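Local coordinates for TetR-family transcriptional regulator (Streptomyces coelicolor A3, PDB 2QIB), which probably binds operator DNA through an N-terminal helix-turn-helix domain and regulates transcription, as TetR-family proteins generally do, at residues A43-R47 against P48-H52; Q135-S138 against H139-V142. All blocks are in the same frame, centred on the assembly; numbering follows the deposited sequence.

Contact 1 (A43-R47 against P48-H52); sequences AGISR and PLVYH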
ATOM      1  N   ALA A  43      -0.006  35.071   0.462  1.00 21.92           N
ATOM      2  CA  ALA A  43       0.078  35.613  -0.898  1.00 22.10           C
ATOM      3  C   ALA A  43       0.114  37.142  -0.956  1.00 22.00           C
ATOM      4  O   ALA A  43       0.390  37.723  -2.018  1.00 22.98           O
ATOM      5  CB  ALA A  43      -1.078  35.072  -1.751  1.00 21.90           C
ATOM      6  N   GLY A  44      -0.206  37.813   0.150  1.00 20.88           N
ATOM      7  CA  GLY A  44      -0.211  39.277   0.176  1.00 21.75           C
ATOM      8  C   GLY A  44      -1.454  39.858  -0.464  1.00 22.43           C
ATOM      9  O   GLY A  44      -1.434  40.989  -0.953  1.00 23.30           O
ATOM     10  N   ILE A  45      -2.557  39.105  -0.457  1.00 22.17           N
ATOM     11  CA  ILE A  45      -3.813  39.601  -1.059  1.00 22.42           C
ATOM     12  C   ILE A  45      -5.004  39.469  -0.111  1.00 22.19           C
ATOM     13  O   ILE A  45      -4.883  38.882   0.959  1.00 22.29           O
ATOM     14  CB  ILE A  45      -4.131  38.910  -2.420  1.00 22.23           C
ATOM     15  CG1 ILE A  45      -4.463  37.423  -2.224  1.00 22.16           C
ATOM     16  CG2 ILE A  45      -3.025  39.160  -3.411  1.00 23.02           C
ATOM     17  CD1 ILE A  45      -4.757  36.649  -3.515  1.00 23.24           C
ATOM     18  N   SER A  46      -6.155  40.004  -0.510  1.00 21.52           N
ATOM     19  CA  SER A  46      -7.357  39.929   0.307  1.00 21.13           C
ATOM     20  C   SER A  46      -8.050  38.572   0.131  1.00 20.63           C
ATOM     21  O   SER A  46      -7.836  37.857  -0.862  1.00 19.04           O
ATOM     22  CB  SER A  46      -8.318  41.053  -0.078  1.00 20.61           C
ATOM     23  OG  SER A  46      -8.879  40.751  -1.335  1.00 22.81           O
ATOM     24  N   ARG A  47      -8.874  38.221   1.115  1.00 20.37           N
ATOM     25  CA  ARG A  47      -9.684  37.016   1.075  1.00 21.18           C
ATOM     26  C   ARG A  47     -10.561  36.933  -0.208  1.00 19.38           C
ATOM     27  O   ARG A  47     -10.524  35.914  -0.914  1.00 18.95           O
ATOM     28  CB  ARG A  47     -10.489  36.892   2.394  1.00 20.62           C
ATOM     29  CG  ARG A  47     -11.562  35.832   2.434  1.00 24.24           C
ATOM     30  CD  ARG A  47     -12.443  35.955   3.729  1.00 25.53           C
ATOM     31  NE  ARG A  47     -13.553  35.003   3.678  1.00 31.19           N
ATOM     32  CZ  ARG A  47     -13.430  33.707   3.957  1.00 34.46           C
ATOM     33  NH1 ARG A  47     -12.250  33.226   4.342  1.00 34.81           N
ATOM     34  NH2 ARG A  47     -14.475  32.893   3.859  1.00 33.27           N
ATOM     35  N   PRO A  48     -11.350  37.990  -0.526  1.00 19.33           N
ATOM     36  CA  PRO A  48     -12.135  37.933  -1.773  1.00 19.31           C
ATOM     37  C   PRO A  48     -11.260  37.740  -3.024  1.00 19.37           C
ATOM     38  O   PRO A  48     -11.657  37.017  -3.962  1.00 18.65           O
ATOM     39  CB  PRO A  48     -12.854  39.299  -1.813  1.00 20.12           C
ATOM     40  CG  PRO A  48     -12.893  39.726  -0.401  1.00 20.03           C
ATOM     41  CD  PRO A  48     -11.607  39.235   0.217  1.00 19.12           C
ATOM     42  N   LEU A  49     -10.069  38.341  -3.038  1.00 18.74           N
ATOM     43  CA  LEU A  49      -9.217  38.172  -4.224  1.00 20.31           C
ATOM     44  C   LEU A  49      -8.791  36.698  -4.461  1.00 19.78           C
ATOM     45  O   LEU A  49      -8.647  36.269  -5.616  1.00 19.54           O
ATOM     46  CB  LEU A  49      -8.038  39.172  -4.239  1.00 20.44           C
ATOM     47  CG  LEU A  49      -7.231  39.238  -5.553  1.00 23.42           C
ATOM     48  CD1 LEU A  49      -8.143  39.500  -6.768  1.00 26.69           C
ATOM     49  CD2 LEU A  49      -6.161  40.324  -5.448  1.00 23.44           C
ATOM     50  N   VAL A  50      -8.627  35.907  -3.390  1.00 18.60           N
ATOM     51  CA  VAL A  50      -8.366  34.470  -3.551  1.00 18.12           C
ATOM     52  C   VAL A  50      -9.530  33.806  -4.293  1.00 17.93           C
ATOM     53  O   VAL A  50      -9.328  33.031  -5.212  1.00 17.31           O
ATOM     54  CB  VAL A  50      -8.128  33.743  -2.199  1.00 17.92           C
ATOM     55  CG1 VAL A  50      -8.007  32.231  -2.411  1.00 19.02           C
ATOM     56  CG2 VAL A  50      -6.886  34.314  -1.507  1.00 18.33           C
ATOM     57  N   TYR A  51     -10.764  34.161  -3.911  1.00 17.81           N
ATOM     58  CA  TYR A  51     -11.936  33.579  -4.565  1.00 17.92           C
ATOM     59  C   TYR A  51     -12.128  34.072  -6.018  1.00 19.02           C
ATOM     60  O   TYR A  51     -12.918  33.493  -6.770  1.00 21.17           O
ATOM     61  CB  TYR A  51     -13.195  33.876  -3.741  1.00 18.92           C
ATOM     62  CG  TYR A  51     -13.291  33.090  -2.453  1.00 15.76           C
ATOM     63  CD1 TYR A  51     -13.738  31.761  -2.457  1.00 17.89           C
ATOM     64  CD2 TYR A  51     -12.942  33.678  -1.241  1.00 18.83           C
ATOM     65  CE1 TYR A  51     -13.839  31.061  -1.277  1.00 20.65           C
ATOM     66  CE2 TYR A  51     -13.061  32.989  -0.046  1.00 18.70           C
ATOM     67  CZ  TYR A  51     -13.506  31.682  -0.078  1.00 19.96           C
ATOM     68  OH  TYR A  51     -13.597  30.981   1.092  1.00 23.27           O
ATOM     69  N   HIS A  52     -11.418  35.126  -6.411  1.00 19.24           N
ATOM     70  CA  HIS A  52     -11.398  35.525  -7.824  1.00 20.12           C
ATOM     71  C   HIS A  52     -10.770  34.427  -8.692  1.00 21.32           C
ATOM     72  O   HIS A  52     -11.146  34.258  -9.852  1.00 21.34           O
ATOM     73  CB  HIS A  52     -10.645  36.838  -8.007  1.00 20.25           C
ATOM     74  CG  HIS A  52     -10.751  37.399  -9.397  1.00 24.78           C
ATOM     75  ND1 HIS A  52     -11.892  38.019  -9.855  1.00 29.25           N
ATOM     76  CD2 HIS A  52      -9.874  37.415 -10.430  1.00 28.69           C
ATOM     77  CE1 HIS A  52     -11.711  38.410 -11.105  1.00 29.14           C
ATOM     78  NE2 HIS A  52     -10.495  38.058 -11.480  1.00 29.35           N
TER
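Arg47 holds CG anti to its own N (chi1 170°) and stays extended as far as NE, while Tyr51 sets its ring beside the backbone N (chi1 -72°), and the two side chains run alongside each other in the same direction. Tyr51 CE2 sits 4.0 Å above the Arg47 guanidinium plane, over its centre, with the two planes 68° apart, so the ring does not stack flat. Next to CE2 on the same side of the ring, Tyr51 CD2 lies 3.3 Å from Arg47 O. An alanine in place of Tyr51 would probably uncover this guanidinium face and let the arginine tip swing more freely about its salt bridge to Asp37. Ser46 is the N-cap: its OG accepts from Leu49 N at 3.2 Å. Ser46 O takes Val50 N at 3.3 Å, which starts the helical bonding. Ile45 crosses both Leu49 and Val50 at about a right angle. Ile45 CB lies 3.9 Å from Leu49 CD2. Ile45 CD1 comes within 3.7 Å of Val50 CG2. Gly44, at positive phi, ends helix 36-43 in a Schellman motif. The segment is thus the turn and second helix of the predicted helix-turn-helix, the helix that in TetR relatives enters the DNA major groove. Ile45 also packs on Arg14 and Leu18 of helix 11-28, and Val50 and Tyr51 on Ile36 of helix 36-43.

Contact 2 (Q135-S138 against H139-V142); sequences QILS and HLDV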
ATOM      1  N   GLN A 135       7.002   3.983 -15.982  1.00 16.55           N
ATOM      2  CA  GLN A 135       8.471   4.101 -15.949  1.00 16.43           C
ATOM      3  C   GLN A 135       9.163   2.788 -15.622  1.00 15.50           C
ATOM      4  O   GLN A 135      10.168   2.431 -16.237  1.00 14.61           O
ATOM      5  CB  GLN A 135       8.920   5.202 -14.988  1.00 16.30           C
ATOM      6  CG  GLN A 135       8.576   6.633 -15.479  1.00 18.59           C
ATOM      7  CD  GLN A 135       9.059   6.889 -16.936  1.00 19.45           C
ATOM      8  OE1 GLN A 135      10.216   6.687 -17.267  1.00 21.05           O
ATOM      9  NE2 GLN A 135       8.140   7.313 -17.800  1.00 21.90           N
ATOM     10  N   ILE A 136       8.618   2.054 -14.645  1.00 14.73           N
ATOM     11  CA  ILE A 136       9.226   0.783 -14.290  1.00 15.83           C
ATOM     12  C   ILE A 136       9.172  -0.178 -15.473  1.00 16.07           C
ATOM     13  O   ILE A 136      10.163  -0.764 -15.812  1.00 16.53           O
ATOM     14  CB  ILE A 136       8.536   0.167 -13.073  1.00 14.49           C
ATOM     15  CG1 ILE A 136       8.856   1.037 -11.830  1.00 16.21           C
ATOM     16  CG2 ILE A 136       8.982  -1.312 -12.903  1.00 15.60           C
ATOM     17  CD1 ILE A 136       7.900   0.778 -10.668  1.00 16.94           C
ATOM     18  N   LEU A 137       8.030  -0.285 -16.156  1.00 17.60           N
ATOM     19  CA  LEU A 137       7.983  -1.151 -17.331  1.00 18.63           C
ATOM     20  C   LEU A 137       8.945  -0.724 -18.434  1.00 18.66           C
ATOM     21  O   LEU A 137       9.503  -1.570 -19.106  1.00 19.29           O
ATOM     22  CB  LEU A 137       6.582  -1.231 -17.899  1.00 19.61           C
ATOM     23  CG  LEU A 137       5.540  -1.922 -17.003  1.00 20.86           C
ATOM     24  CD1 LEU A 137       4.239  -2.027 -17.781  1.00 24.42           C
ATOM     25  CD2 LEU A 137       5.972  -3.307 -16.528  1.00 23.92           C
ATOM     26  N   SER A 138       9.111   0.580 -18.621  1.00 18.45           N
ATOM     27  CA  SER A 138      10.054   1.093 -19.629  1.00 18.82           C
ATOM     28  C   SER A 138      11.470   0.586 -19.345  1.00 18.26           C
ATOM     29  O   SER A 138      12.197   0.121 -20.236  1.00 19.75           O
ATOM     30  CB  SER A 138      10.026   2.624 -19.625  1.00 17.56           C
ATOM     31  OG  SER A 138      10.976   3.139 -20.564  1.00 18.72           O
ATOM     32  N   HIS A 139      11.880   0.664 -18.085  1.00 17.71           N
ATOM     33  CA  HIS A 139      13.205   0.214 -17.704  1.00 18.75           C
ATOM     34  C   HIS A 139      13.371  -1.296 -17.821  1.00 19.00           C
ATOM     35  O   HIS A 139      14.460  -1.763 -18.198  1.00 19.45           O
ATOM     36  CB  HIS A 139      13.559   0.678 -16.304  1.00 19.50           C
ATOM     37  CG  HIS A 139      13.945   2.119 -16.238  1.00 18.02           C
ATOM     38  ND1 HIS A 139      15.257   2.540 -16.361  1.00 18.18           N
ATOM     39  CD2 HIS A 139      13.198   3.240 -16.092  1.00 18.13           C
ATOM     40  CE1 HIS A 139      15.298   3.856 -16.274  1.00 19.44           C
ATOM     41  NE2 HIS A 139      14.062   4.306 -16.105  1.00 18.05           N
ATOM     42  N   LEU A 140      12.300  -2.039 -17.524  1.00 19.17           N
ATOM     43  CA  LEU A 140      12.303  -3.489 -17.688  1.00 19.52           C
ATOM     44  C   LEU A 140      12.247  -3.899 -19.155  1.00 21.36           C
ATOM     45  O   LEU A 140      12.481  -5.076 -19.472  1.00 21.83           O
ATOM     46  CB  LEU A 140      11.164  -4.144 -16.901  1.00 19.50           C
ATOM     47  CG  LEU A 140      11.214  -4.038 -15.359  1.00 19.28           C
ATOM     48  CD1 LEU A 140       9.881  -4.531 -14.722  1.00 20.60           C
ATOM     49  CD2 LEU A 140      12.430  -4.809 -14.779  1.00 18.05           C
ATOM     50  N   ASP A 141      11.939  -2.930 -20.028  1.00 21.92           N
ATOM     51  CA  ASP A 141      11.818  -3.134 -21.490  1.00 24.03           C
ATOM     52  C   ASP A 141      10.671  -4.086 -21.808  1.00 24.82           C
ATOM     53  O   ASP A 141      10.782  -4.973 -22.667  1.00 24.79           O
ATOM     54  CB  ASP A 141      13.146  -3.656 -22.083  1.00 24.01           C
ATOM     55  CG  ASP A 141      13.212  -3.521 -23.595  1.00 29.03           C
ATOM     56  OD1 ASP A 141      12.385  -2.790 -24.185  1.00 33.33           O
ATOM     57  OD2 ASP A 141      14.118  -4.150 -24.191  1.00 31.83           O
ATOM     58  N   VAL A 142       9.565  -3.892 -21.101  1.00 24.44           N
ATOM     59  CA  VAL A 142       8.377  -4.710 -21.278  1.00 26.26           C
ATOM     60  C   VAL A 142       7.200  -3.851 -21.713  1.00 26.99           C
ATOM     61  O   VAL A 142       6.837  -2.886 -21.037  1.00 26.38           O
ATOM     62  CB  VAL A 142       8.047  -5.475 -19.970  1.00 26.36           C
ATOM     63  CG1 VAL A 142       6.759  -6.256 -20.138  1.00 27.88           C
ATOM     64  CG2 VAL A 142       9.203  -6.386 -19.577  1.00 24.92           C
TER
HETATM   65  O   HOH W   1      12.259   6.467 -15.646  1.00 17.86           O
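His139 turns the CD2 edge of its imidazole against the carbonyl oxygen of Gln135 one turn back, with Gln135 O 3.1 Å from His139 CD2 and near the ring plane. That same oxygen accepts the helical bond from His139 N, also at 3.1 Å, so backbone and ring of one residue converge on it. The ring gets there because CG stands beside its own N (chi1 -77°). At its outer edge His139 NE2 meets a water 2.9 Å away, again in the ring plane. The water donates to Gln135 OE1 at 2.6 Å, joining the two side chains across one turn. On another side of the helix, Ile136 and Leu140 run side by side in the same direction, with Ile136 CG2 and Leu140 CD1 3.8 Å apart, on the flank that packs against helix 147-168 through Val153, Trp156 and Leu149. The helix then ends in a Schellman motif: Asp141 takes positive phi, and Val142 N reaches back to Leu137 O at 3.1 Å in an almost straight bond (177° at the hydrogen). Asp141 N bonds to Ser138 O at 3.1 Å, coming from above the carbonyl plane and not along a lone pair. Arg87 NH1 bonds ND1 of His139, so that nitrogen acts as acceptor, which would be consistent with a neutral ring protonated on NE2; the nearby positive charge would probably lower the ring's affinity for a second proton.

From the N terminus, the chain reaches contact 1 first: residues 43-52 leave helix 36-43, make the turn and enter helix 47-53, linking the two helices of the predicted DNA-binding motif against helix 11-28. About eighty residues later, contact 2 ends helix 119-140 in the C-terminal, TetR_C part of the chain and leads toward helix 147-168. Both are local, each spanning a continuous stretch and closing no long loop; they follow in series and neither nest nor cross. The centres of contact 1 and contact 2 lie about 45 Å apart, on opposite sides of the chain's centre. Their nearest atoms are about 33 Å apart. Each includes a Schellman motif, but only contact 1 also starts a helix.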